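PDB 3RCY: mandelate racemase/muconate lactonizing enzyme-like protein from Roseovarius sp. TM1035, which probably catalyses magnesium-dependent abstraction of the proton beside a substrate carboxylate, as other members of the enolase superfamily do, its own substrate being unsettled. Local coordinates for residues Ala101-Leu106 against Gly289-Met294; Pro136-Thr141 against Ala150-Ala155; Phe143-Asp148 against Ile186-Glu191; Pro283-Ala288 against Ala320-Phe325. All coordinates share one frame; numbering follows the deposited sequence. Where two conformers were deposited one is given.

The four contacts form two clusters. Contacts 1 and 4 touch chiefly through M294, their centres 9 Å apart; contacts 2 and 3 touch through F143, centres 12 Å apart, and both use helix 147-159. Centres from different clusters are 28 to 39 Å apart. Along the chain, the segments of contacts 2 and 3 alternate with each other and fall wholly between the two halves of contact 1, whose second half in turn lies between those of contact 4. Contact 1 joins helix 89-110 of the N-terminal domain to barrel helix 290-302. Only this contact spans the two domains; the others lie within the barrel domain.

Contact 1 (Ala101-Leu106 against Gly289-Met294); sequences ACWDIL and GGIWEM
The indole of W103 meets both I291 and W292, and it is the W292 side that is tight. CZ2 of W103 comes within 3.4 Å of CE3 of W292, with CH2 of W103 only a little further from the same atom. The six-membered rings are nearly parallel, 25° between planes, but strongly offset and barely overlapping, with centroids 5.6 Å apart. A chi1 of -163° turns the indole of W292 so that CE3 meets W103. The I291 side is looser. There CB of I291 lies over a face of the five-membered ring, a CH-pi contact 4.2 Å from its centroid, and CD1 of I291 rests 3.9 Å from CB of W103. In this way helix 89-110 of the N-terminal domain packs on helix 290-302 of the enolase-type barrel domain through two indoles and a branched aliphatic side chain, all buried. G289 and G290 lead into the second helix at backbone angles where any CB would be jammed against the preceding carbonyl O, hence two glycines. E99 accepts the N-H groups of I291 and W292 and, weakly, NE1 of W103. Beyond the tight part, NE1 of W292 is bonded to E72, and the W292 side chain packs on L118 of a neighbouring subunit.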
loop_
_atom_site.group_PDB
_atom_site.type_symbol
_atom_site.label_atom_id
_atom_site.label_comp_id
_atom_site.label_asym_id
_atom_site.label_seq_id
_atom_site.Cartn_x
_atom_site.Cartn_y
_atom_site.Cartn_z
ATOM N N ALA A 101 -4.231 40.298 14.609
ATOM C CA ALA A 101 -4.377 41.481 15.469
ATOM C C ALA A 101 -4.098 41.158 16.940
ATOM O O ALA A 101 -3.538 41.987 17.662
ATOM C CB ALA A 101 -5.773 42.101 15.306
ATOM N N CYS A 102 -4.491 39.962 17.386
ATOM C CA CYS A 102 -4.193 39.509 18.754
ATOM C C CYS A 102 -2.689 39.421 18.991
ATOM O O CYS A 102 -2.198 39.831 20.058
ATOM C CB CYS A 102 -4.856 38.163 19.068
ATOM S SG CYS A 102 -6.665 38.208 19.173
ATOM N N TRP A 103 -1.958 38.899 18.002
ATOM C CA TRP A 103 -0.496 38.831 18.093
ATOM C C TRP A 103 0.142 40.213 18.124
ATOM O O TRP A 103 1.087 40.441 18.876
ATOM C CB TRP A 103 0.100 37.968 16.978
ATOM C CG TRP A 103 -0.111 36.518 17.258
ATOM C CD1 TRP A 103 -1.032 35.696 16.683
ATOM C CD2 TRP A 103 0.576 35.733 18.238
ATOM N NE1 TRP A 103 -0.946 34.433 17.227
ATOM C CE2 TRP A 103 0.040 34.430 18.180
ATOM C CE3 TRP A 103 1.613 36.001 19.146
ATOM C CZ2 TRP A 103 0.497 33.395 19.001
ATOM C CZ3 TRP A 103 2.077 34.968 19.957
ATOM C CH2 TRP A 103 1.512 33.684 19.882
ATOM N N ASP A 104 -0.377 41.131 17.314
ATOM C CA ASP A 104 0.085 42.514 17.346
ATOM C C ASP A 104 -0.098 43.081 18.768
ATOM O O ASP A 104 0.841 43.646 19.339
ATOM C CB ASP A 104 -0.667 43.346 16.298
ATOM C CG ASP A 104 0.018 44.677 15.981
ATOM O OD1 ASP A 104 1.226 44.831 16.261
ATOM O OD2 ASP A 104 -0.667 45.576 15.435
ATOM N N ILE A 105 -1.293 42.896 19.336
ATOM C CA ILE A 105 -1.583 43.260 20.731
ATOM C C ILE A 105 -0.637 42.575 21.746
ATOM O O ILE A 105 -0.103 43.233 22.630
ATOM C CB ILE A 105 -3.067 42.974 21.101
ATOM C CG1 ILE A 105 -3.980 44.072 20.532
ATOM C CG2 ILE A 105 -3.252 42.883 22.626
ATOM C CD1 ILE A 105 -5.423 43.647 20.356
ATOM N N LEU A 106 -0.443 41.263 21.602
ATOM C CA LEU A 106 0.399 40.500 22.524
ATOM C C LEU A 106 1.838 41.006 22.519
ATOM O O LEU A 106 2.418 41.222 23.585
ATOM C CB LEU A 106 0.337 38.992 22.223
ATOM C CG LEU A 106 -0.997 38.316 22.584
ATOM C CD1 LEU A 106 -1.149 36.957 21.895
ATOM C CD2 LEU A 106 -1.175 38.182 24.109
ATOM N N GLY A 289 -5.819 30.327 9.188
ATOM C CA GLY A 289 -6.032 30.154 10.625
ATOM C C GLY A 289 -5.167 31.043 11.500
ATOM O O GLY A 289 -5.244 30.965 12.730
ATOM N N GLY A 290 -4.335 31.864 10.869
ATOM C CA GLY A 290 -3.455 32.798 11.567
ATOM C C GLY A 290 -2.071 32.259 11.897
ATOM O O GLY A 290 -1.685 31.173 11.452
ATOM N N ILE A 291 -1.334 33.030 12.696
ATOM C CA ILE A 291 0.090 32.780 12.958
ATOM C C ILE A 291 0.331 31.477 13.726
ATOM O O ILE A 291 1.171 30.672 13.324
ATOM C CB ILE A 291 0.756 33.988 13.686
ATOM C CG1 ILE A 291 0.737 35.232 12.789
ATOM C CG2 ILE A 291 2.199 33.653 14.139
ATOM C CD1 ILE A 291 1.022 36.553 13.516
ATOM N N TRP A 292 -0.403 31.278 14.820
ATOM C CA TRP A 292 -0.211 30.106 15.687
ATOM C C TRP A 292 -0.563 28.805 14.975
ATOM O O TRP A 292 0.191 27.841 15.040
ATOM C CB TRP A 292 -1.036 30.247 16.969
ATOM C CG TRP A 292 -0.630 29.334 18.102
ATOM C CD1 TRP A 292 -1.353 28.289 18.617
ATOM C CD2 TRP A 292 0.583 29.395 18.865
ATOM N NE1 TRP A 292 -0.661 27.696 19.654
ATOM C CE2 TRP A 292 0.526 28.359 19.831
ATOM C CE3 TRP A 292 1.709 30.234 18.838
ATOM C CZ2 TRP A 292 1.555 28.136 20.758
ATOM C CZ3 TRP A 292 2.734 30.016 19.758
ATOM C CH2 TRP A 292 2.649 28.967 20.708
ATOM N N GLU A 293 -1.711 28.784 14.300
ATOM C CA GLU A 293 -2.129 27.615 13.518
ATOM C C GLU A 293 -1.068 27.277 12.457
ATOM O O GLU A 293 -0.728 26.108 12.257
ATOM C CB GLU A 293 -3.515 27.865 12.892
ATOM C CG GLU A 293 -4.049 26.750 11.997
ATOM C CD GLU A 293 -4.550 25.527 12.750
ATOM O OE1 GLU A 293 -4.414 25.446 13.994
ATOM O OE2 GLU A 293 -5.097 24.634 12.073
ATOM N N MET A 294 -0.513 28.303 11.819
ATOM C CA MET A 294 0.540 28.081 10.830
ATOM C C MET A 294 1.885 27.648 11.427
ATOM O O MET A 294 2.665 26.986 10.744
ATOM C CB MET A 294 0.685 29.282 9.885
ATOM C CG MET A 294 -0.484 29.400 8.883
ATOM S SD MET A 294 -0.824 27.848 8.011
ATOM C CE MET A 294 -2.142 27.128 8.985
#

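Contact 2 (Pro136-Thr141 against Ala150-Ala155); sequences PHHPIT and AAESAA
H137 and H138, consecutive in the chain, both give their NE2 proton to a single carboxylate oxygen, OE1 of E152. H137 comes first. Its CG sits in the crowded position between the backbone N and the carbonyl carbon (chi1 69°), which swings the ring round to the glutamate. NE2 of H137 lies 2.9 Å from OE1 of E152, on the syn side but 32° out of the carboxylate plane, and the bend at the proton makes this the poorer of the two bonds. The side chain of H137 is exposed, and CD2 of H138 lies 3.4 Å above the plane of the H137 ring, out toward its rim.

H138 is buried, and its bond is shorter and straighter. From NE2 of H138 to OE1 of E152 is 2.7 Å, nearly along the C-O axis and close to linear at 162°, with ring and carboxylate almost coplanar. These histidines belong to the loop that follows barrel strand 126-131, and E152 to helix 147-159, so the contact folds the connection of the first beta-alpha-beta crossover back on its own helix. ND1 of H138 accepts the backbone N-H of L135, which leaves the proton on NE2 for the glutamate. A phenylalanine in place of H138 would probably leave OE1 of E152 with H137 as its sole histidine donor and the N-H of L135 without its acceptor. On the ring edge, CE1 of H138 is 3.6 Å from OG of S153, a small residue whose hydroxyl is bonded to O of Y133. The ring of F143 meets that of H138.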
loop_
_atom_site.group_PDB
_atom_site.type_symbol
_atom_site.label_atom_id
_atom_site.label_comp_id
_atom_site.label_asym_id
_atom_site.label_seq_id
_atom_site.Cartn_x
_atom_site.Cartn_y
_atom_site.Cartn_z
ATOM N N PRO A 136 7.784 50.184 -16.335
ATOM C CA PRO A 136 7.014 51.371 -16.779
ATOM C C PRO A 136 6.778 51.510 -18.291
ATOM O O PRO A 136 5.799 52.134 -18.696
ATOM C CB PRO A 136 7.852 52.541 -16.261
ATOM C CG PRO A 136 8.553 51.982 -15.067
ATOM C CD PRO A 136 8.901 50.569 -15.453
ATOM N N HIS A 137 7.646 50.930 -19.114
ATOM C CA HIS A 137 7.478 50.993 -20.575
ATOM C C HIS A 137 6.679 49.813 -21.149
ATOM O O HIS A 137 6.385 49.784 -22.346
ATOM C CB HIS A 137 8.841 51.080 -21.262
ATOM C CG HIS A 137 9.653 49.826 -21.144
ATOM N ND1 HIS A 137 10.063 49.319 -19.930
ATOM C CD2 HIS A 137 10.122 48.973 -22.087
ATOM C CE1 HIS A 137 10.754 48.210 -20.131
ATOM N NE2 HIS A 137 10.805 47.981 -21.432
ATOM N N HIS A 138 6.336 48.844 -20.299
ATOM C CA HIS A 138 5.575 47.672 -20.729
ATOM C C HIS A 138 4.081 47.975 -20.758
ATOM O O HIS A 138 3.517 48.359 -19.730
ATOM C CB HIS A 138 5.787 46.493 -19.770
ATOM C CG HIS A 138 7.164 45.908 -19.802
ATOM N ND1 HIS A 138 7.712 45.248 -18.723
ATOM C CD2 HIS A 138 8.100 45.875 -20.780
ATOM C CE1 HIS A 138 8.924 44.825 -19.038
ATOM N NE2 HIS A 138 9.181 45.191 -20.281
ATOM N N PRO A 139 3.425 47.772 -21.917
ATOM C CA PRO A 139 1.953 47.799 -21.890
ATOM C C PRO A 139 1.456 46.641 -21.020
ATOM O O PRO A 139 1.911 45.499 -21.188
ATOM C CB PRO A 139 1.560 47.589 -23.361
ATOM C CG PRO A 139 2.821 47.819 -24.159
ATOM C CD PRO A 139 3.955 47.443 -23.253
ATOM N N ILE A 140 0.556 46.947 -20.087
ATOM C CA ILE A 140 0.118 46.005 -19.055
ATOM C C ILE A 140 -0.469 44.701 -19.619
ATOM O O ILE A 140 -0.005 43.609 -19.277
ATOM C CB ILE A 140 -0.901 46.663 -18.070
ATOM C CG1 ILE A 140 -0.378 48.002 -17.524
ATOM C CG2 ILE A 140 -1.287 45.696 -16.936
ATOM C CD1 ILE A 140 0.800 47.892 -16.565
ATOM N N THR A 141 -1.480 44.812 -20.478
ATOM C CA THR A 141 -2.160 43.620 -20.999
ATOM C C THR A 141 -1.238 42.711 -21.835
ATOM O O THR A 141 -1.149 41.518 -21.540
ATOM C CB THR A 141 -3.492 43.976 -21.729
ATOM O OG1 THR A 141 -4.375 44.618 -20.800
ATOM C CG2 THR A 141 -4.180 42.723 -22.277
ATOM N N ALA A 150 8.702 39.849 -19.788
ATOM C CA ALA A 150 8.941 39.147 -18.532
ATOM C C ALA A 150 10.443 39.033 -18.240
ATOM O O ALA A 150 10.869 39.272 -17.117
ATOM C CB ALA A 150 8.280 37.767 -18.546
ATOM N N ALA A 151 11.237 38.686 -19.252
ATOM C CA ALA A 151 12.684 38.585 -19.073
ATOM C C ALA A 151 13.313 39.925 -18.660
ATOM O O ALA A 151 14.229 39.942 -17.840
ATOM C CB ALA A 151 13.357 38.014 -20.320
ATOM N N GLU A 152 12.811 41.036 -19.211
ATOM C CA GLU A 152 13.255 42.372 -18.782
ATOM C C GLU A 152 12.939 42.636 -17.304
ATOM O O GLU A 152 13.780 43.163 -16.560
ATOM C CB GLU A 152 12.639 43.473 -19.657
ATOM C CG GLU A 152 13.198 43.531 -21.066
ATOM C CD GLU A 152 12.695 44.732 -21.859
ATOM O OE1 GLU A 152 11.563 45.208 -21.610
ATOM O OE2 GLU A 152 13.441 45.197 -22.739
ATOM N N SER A 153 11.728 42.267 -16.880
ATOM C CA SER A 153 11.334 42.426 -15.480
ATOM C C SER A 153 12.195 41.564 -14.568
ATOM O O SER A 153 12.567 41.998 -13.481
ATOM C CB SER A 153 9.845 42.115 -15.272
ATOM O OG SER A 153 9.061 43.096 -15.918
ATOM N N ALA A 154 12.521 40.358 -15.027
ATOM C CA ALA A 154 13.381 39.441 -14.274
ATOM C C ALA A 154 14.794 40.006 -14.090
ATOM O O ALA A 154 15.342 39.942 -12.986
ATOM C CB ALA A 154 13.433 38.079 -14.949
ATOM N N ALA A 155 15.368 40.546 -15.175
ATOM C CA ALA A 155 16.676 41.197 -15.134
ATOM C C ALA A 155 16.676 42.340 -14.129
ATOM O O ALA A 155 17.617 42.484 -13.349
ATOM C CB ALA A 155 17.083 41.700 -16.521
#

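Contact 3 (Phe143-Asp148 against Ile186-Glu191); sequences FWTSAD and ISLSVE
A147 and E191 make one half of this contact, T145 and L188 the other. E191 stretches out, CG anti to its backbone N (chi1 -169°) and the chain extended beyond, so that its flank lies along the methyl of A147: CB of A147 is 3.7 Å from CD of E191 and equally near its CG. The small alanine suits this close approach. L188 has a similar chi1 but then bends at chi2 63°, which brings CD1 within 3.6 Å of O of T145, while CD2 meets CB of T145 at 3.9 Å. The two side chains cross at about a right angle.

F143 to S146 form a type I turn that leads into helix 147-159, with S146 at the N-cap, its OG capping N of M149. Helices 147-159 and 183-200 are successive barrel helices with strand 164-167 between them. One water bridges the seam: it accepts from N of A147 at 2.9 Å and donates weakly to OE1 of E191 and to O of T145. OE2 of E191 forms a salt bridge to K195, which also holds OD1 of D148. An alanine in place of E191 would probably cost K195 one of its carboxylate partners, the water one acceptor, and A147 the flank it packs on. K195 probably offsets the like charges of D148 and E191, and a carboxylate near the start of helix 147-159 may suit that helix's dipole.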
loop_
_atom_site.group_PDB
_atom_site.type_symbol
_atom_site.label_atom_id
_atom_site.label_comp_id
_atom_site.label_asym_id
_atom_site.label_seq_id
_atom_site.Cartn_x
_atom_site.Cartn_y
_atom_site.Cartn_z
ATOM N N PHE A 143 1.921 42.496 -21.607
ATOM C CA PHE A 143 2.983 42.007 -20.715
ATOM C C PHE A 143 2.788 40.558 -20.252
ATOM O O PHE A 143 3.749 39.786 -20.199
ATOM C CB PHE A 143 3.137 42.911 -19.491
ATOM C CG PHE A 143 4.122 42.388 -18.479
ATOM C CD1 PHE A 143 5.480 42.645 -18.622
ATOM C CD2 PHE A 143 3.692 41.624 -17.394
ATOM C CE1 PHE A 143 6.395 42.163 -17.700
ATOM C CE2 PHE A 143 4.598 41.139 -16.466
ATOM C CZ PHE A 143 5.954 41.406 -16.620
ATOM N N TRP A 144 1.547 40.195 -19.924
ATOM C CA TRP A 144 1.259 38.887 -19.316
ATOM C C TRP A 144 1.560 37.684 -20.205
ATOM O O TRP A 144 1.766 36.586 -19.705
ATOM C CB TRP A 144 -0.177 38.830 -18.768
ATOM C CG TRP A 144 -0.445 39.939 -17.797
ATOM C CD1 TRP A 144 -1.336 40.968 -17.953
ATOM C CD2 TRP A 144 0.210 40.162 -16.535
ATOM N NE1 TRP A 144 -1.283 41.805 -16.863
ATOM C CE2 TRP A 144 -0.346 41.337 -15.979
ATOM C CE3 TRP A 144 1.209 39.481 -15.819
ATOM C CZ2 TRP A 144 0.066 41.851 -14.744
ATOM C CZ3 TRP A 144 1.611 39.987 -14.584
ATOM C CH2 TRP A 144 1.040 41.165 -14.063
ATOM N N THR A 145 1.594 37.897 -21.516
ATOM C CA THR A 145 1.952 36.830 -22.450
ATOM C C THR A 145 3.219 37.125 -23.267
ATOM O O THR A 145 3.494 36.447 -24.255
ATOM C CB THR A 145 0.786 36.503 -23.405
ATOM O OG1 THR A 145 0.341 37.707 -24.033
ATOM C CG2 THR A 145 -0.378 35.865 -22.640
ATOM N N SER A 146 3.986 38.129 -22.846
ATOM C CA SER A 146 5.255 38.451 -23.489
ATOM C C SER A 146 6.462 37.915 -22.708
ATOM O O SER A 146 6.810 38.458 -21.657
ATOM C CB SER A 146 5.396 39.965 -23.660
ATOM O OG SER A 146 6.661 40.277 -24.217
ATOM N N ALA A 147 7.108 36.871 -23.228
ATOM C CA ALA A 147 8.327 36.330 -22.610
ATOM C C ALA A 147 9.448 37.363 -22.599
ATOM O O ALA A 147 10.159 37.500 -21.607
ATOM C CB ALA A 147 8.777 35.049 -23.313
ATOM N N ASP A 148 9.591 38.092 -23.706
ATOM C CA ASP A 148 10.564 39.180 -23.820
ATOM C C ASP A 148 10.435 40.205 -22.689
ATOM O O ASP A 148 11.428 40.537 -22.041
ATOM C CB ASP A 148 10.462 39.866 -25.193
ATOM C CG ASP A 148 11.126 39.059 -26.308
ATOM O OD1 ASP A 148 11.740 38.013 -26.028
ATOM O OD2 ASP A 148 11.050 39.481 -27.479
ATOM N N ILE A 186 1.677 25.557 -23.509
ATOM C CA ILE A 186 2.899 24.821 -23.250
ATOM C C ILE A 186 4.096 25.525 -23.881
ATOM O O ILE A 186 5.088 25.772 -23.194
ATOM C CB ILE A 186 2.795 23.328 -23.668
ATOM C CG1 ILE A 186 1.756 22.613 -22.786
ATOM C CG2 ILE A 186 4.171 22.640 -23.549
ATOM C CD1 ILE A 186 1.371 21.199 -23.252
ATOM N N SER A 187 4.002 25.885 -25.161
ATOM C CA SER A 187 5.125 26.530 -25.842
ATOM C C SER A 187 5.457 27.889 -25.234
ATOM O O SER A 187 6.629 28.259 -25.130
ATOM C CB SER A 187 4.849 26.672 -27.335
ATOM O OG SER A 187 4.606 25.407 -27.915
ATOM N N LEU A 188 4.428 28.637 -24.827
ATOM C CA LEU A 188 4.672 29.935 -24.189
ATOM C C LEU A 188 5.378 29.754 -22.841
ATOM O O LEU A 188 6.279 30.519 -22.502
ATOM C CB LEU A 188 3.387 30.746 -24.003
ATOM C CG LEU A 188 3.604 32.217 -23.593
ATOM C CD1 LEU A 188 4.353 33.007 -24.678
ATOM C CD2 LEU A 188 2.285 32.908 -23.245
ATOM N N SER A 189 4.961 28.736 -22.087
ATOM C CA SER A 189 5.573 28.432 -20.799
ATOM C C SER A 189 7.053 28.086 -20.956
ATOM O O SER A 189 7.873 28.504 -20.144
ATOM C CB SER A 189 4.837 27.290 -20.093
ATOM O OG SER A 189 3.523 27.685 -19.746
ATOM N N VAL A 190 7.373 27.316 -21.996
ATOM C CA VAL A 190 8.756 26.973 -22.328
ATOM C C VAL A 190 9.537 28.239 -22.732
ATOM O O VAL A 190 10.659 28.458 -22.272
ATOM C CB VAL A 190 8.814 25.882 -23.444
ATOM C CG1 VAL A 190 10.221 25.726 -24.002
ATOM C CG2 VAL A 190 8.288 24.530 -22.914
ATOM N N GLU A 191 8.935 29.067 -23.583
ATOM C CA GLU A 191 9.561 30.326 -23.991
ATOM C C GLU A 191 9.878 31.243 -22.796
ATOM O O GLU A 191 10.970 31.814 -22.721
ATOM C CB GLU A 191 8.695 31.065 -25.021
ATOM C CG GLU A 191 9.423 32.243 -25.672
ATOM C CD GLU A 191 8.514 33.174 -26.459
ATOM O OE1 GLU A 191 7.293 32.910 -26.549
ATOM O OE2 GLU A 191 9.032 34.185 -26.989
HETATM O O HOH W 1 6.386 35.715 -25.832
#

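Contact 4 (Pro283-Ala288 against Ala320-Phe325); sequences PALGRA and AANVHF
L285 and N322 face each other, and their CA atoms, 6.9 Å apart, are the nearest pair between the two segments, one carrying the short helical turn 285-288 and the other lying in helix 316-327. That turn is drawn tight because O of A284 accepts from N of both R287 and A288. From it L285 reaches across to three residues of the helix. CD1 of L285 lies 3.6 Å from OD1 of N322 as the two side chains slide past each other in opposite directions. The other branch of L285, CD2, packs at 3.9 Å on CB of F325 and more loosely on CB of A321, whose small methyl admits the leucine. I291 of helix 290-302 also touches L285, as does M294, so the short helix after barrel strand 280-281 is packed between helices 290-302 and 316-327.

N322 is the polar member. A water takes the N-H of L285 at 2.8 Å from that N and donates to OD1 of N322 at 2.6 Å, while ND2 of N322 bonds to O of H311. With an acceptor role on one side and a donor role on the other, the buried amide has its rotation fixed, and the water pays for a backbone N-H that the turn leaves to it.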
loop_
_atom_site.group_PDB
_atom_site.type_symbol
_atom_site.label_atom_id
_atom_site.label_comp_id
_atom_site.label_asym_id
_atom_site.label_seq_id
_atom_site.Cartn_x
_atom_site.Cartn_y
_atom_site.Cartn_z
ATOM N N PRO A 283 0.732 28.790 2.835
ATOM C CA PRO A 283 -0.529 29.275 3.379
ATOM C C PRO A 283 -0.597 30.790 3.296
ATOM O O PRO A 283 0.437 31.476 3.354
ATOM C CB PRO A 283 -0.465 28.857 4.842
ATOM C CG PRO A 283 1.025 28.916 5.172
ATOM C CD PRO A 283 1.698 28.426 3.893
ATOM N N ALA A 284 -1.807 31.299 3.103
ATOM C CA ALA A 284 -2.066 32.705 3.348
ATOM C C ALA A 284 -2.506 32.796 4.805
ATOM O O ALA A 284 -3.584 32.310 5.161
ATOM C CB ALA A 284 -3.168 33.214 2.412
ATOM N N LEU A 285 -1.674 33.410 5.648
ATOM C CA LEU A 285 -1.951 33.483 7.096
ATOM C C LEU A 285 -3.295 34.132 7.429
ATOM O O LEU A 285 -3.933 33.773 8.424
ATOM C CB LEU A 285 -0.814 34.189 7.841
ATOM C CG LEU A 285 0.327 33.269 8.320
ATOM C CD1 LEU A 285 1.061 32.607 7.154
ATOM C CD2 LEU A 285 1.321 34.043 9.175
ATOM N N GLY A 286 -3.718 35.078 6.591
ATOM C CA GLY A 286 -5.034 35.726 6.731
ATOM C C GLY A 286 -6.200 34.831 6.341
ATOM O O GLY A 286 -7.361 35.195 6.532
ATOM N N ARG A 287 -5.889 33.666 5.785
ATOM C CA ARG A 287 -6.899 32.678 5.429
ATOM C C ARG A 287 -6.801 31.416 6.273
ATOM O O ARG A 287 -7.817 30.852 6.685
ATOM C CB ARG A 287 -6.765 32.291 3.944
ATOM C CG ARG A 287 -7.451 30.963 3.591
ATOM C CD ARG A 287 -7.498 30.744 2.096
ATOM N NE ARG A 287 -8.611 31.464 1.473
ATOM C CZ ARG A 287 -8.607 31.904 0.219
ATOM N NH1 ARG A 287 -7.535 31.732 -0.547
ATOM N NH2 ARG A 287 -9.672 32.523 -0.268
ATOM N N ALA A 288 -5.573 30.969 6.520
ATOM C CA ALA A 288 -5.334 29.588 6.923
ATOM C C ALA A 288 -5.497 29.301 8.405
ATOM O O ALA A 288 -5.322 28.159 8.830
ATOM C CB ALA A 288 -3.952 29.107 6.417
ATOM N N ALA A 320 3.328 41.511 7.149
ATOM C CA ALA A 320 4.029 41.625 8.434
ATOM C C ALA A 320 3.881 40.346 9.263
ATOM O O ALA A 320 4.851 39.883 9.872
ATOM C CB ALA A 320 3.551 42.840 9.224
ATOM N N ALA A 321 2.679 39.776 9.269
ATOM C CA ALA A 321 2.448 38.482 9.915
ATOM C C ALA A 321 3.365 37.416 9.321
ATOM O O ALA A 321 4.033 36.682 10.061
ATOM C CB ALA A 321 0.966 38.061 9.829
ATOM N N ASN A 322 3.428 37.367 7.990
ATOM C CA ASN A 322 4.323 36.445 7.275
ATOM C C ASN A 322 5.783 36.553 7.725
ATOM O O ASN A 322 6.481 35.545 7.861
ATOM C CB ASN A 322 4.251 36.683 5.764
ATOM C CG ASN A 322 2.895 36.340 5.168
ATOM O OD1 ASN A 322 2.029 35.775 5.831
ATOM N ND2 ASN A 322 2.714 36.678 3.901
ATOM N N VAL A 323 6.239 37.786 7.928
ATOM C CA VAL A 323 7.632 38.045 8.271
ATOM C C VAL A 323 7.968 37.556 9.679
ATOM O O VAL A 323 8.986 36.885 9.873
ATOM C CB VAL A 323 8.000 39.541 8.061
ATOM C CG1 VAL A 323 9.367 39.869 8.664
ATOM C CG2 VAL A 323 7.984 39.874 6.561
ATOM N N HIS A 324 7.115 37.874 10.655
ATOM C CA HIS A 324 7.309 37.364 12.021
ATOM C C HIS A 324 7.254 35.836 12.106
ATOM O O HIS A 324 8.060 35.205 12.815
ATOM C CB HIS A 324 6.294 38.008 12.966
ATOM C CG HIS A 324 6.609 39.437 13.248
ATOM N ND1 HIS A 324 7.485 39.818 14.241
ATOM C CD2 HIS A 324 6.242 40.574 12.609
ATOM C CE1 HIS A 324 7.606 41.133 14.234
ATOM N NE2 HIS A 324 6.872 41.616 13.245
ATOM N N PHE A 325 6.289 35.256 11.394
ATOM C CA PHE A 325 6.163 33.810 11.270
ATOM C C PHE A 325 7.461 33.225 10.704
ATOM O O PHE A 325 8.071 32.340 11.317
ATOM C CB PHE A 325 4.962 33.472 10.373
ATOM C CG PHE A 325 4.874 32.020 9.968
ATOM C CD1 PHE A 325 4.613 31.028 10.911
ATOM C CD2 PHE A 325 5.016 31.654 8.635
ATOM C CE1 PHE A 325 4.523 29.688 10.533
ATOM C CE2 PHE A 325 4.920 30.311 8.243
ATOM C CZ PHE A 325 4.676 29.328 9.206
HETATM O O HOH W 2 0.091 35.048 4.292
#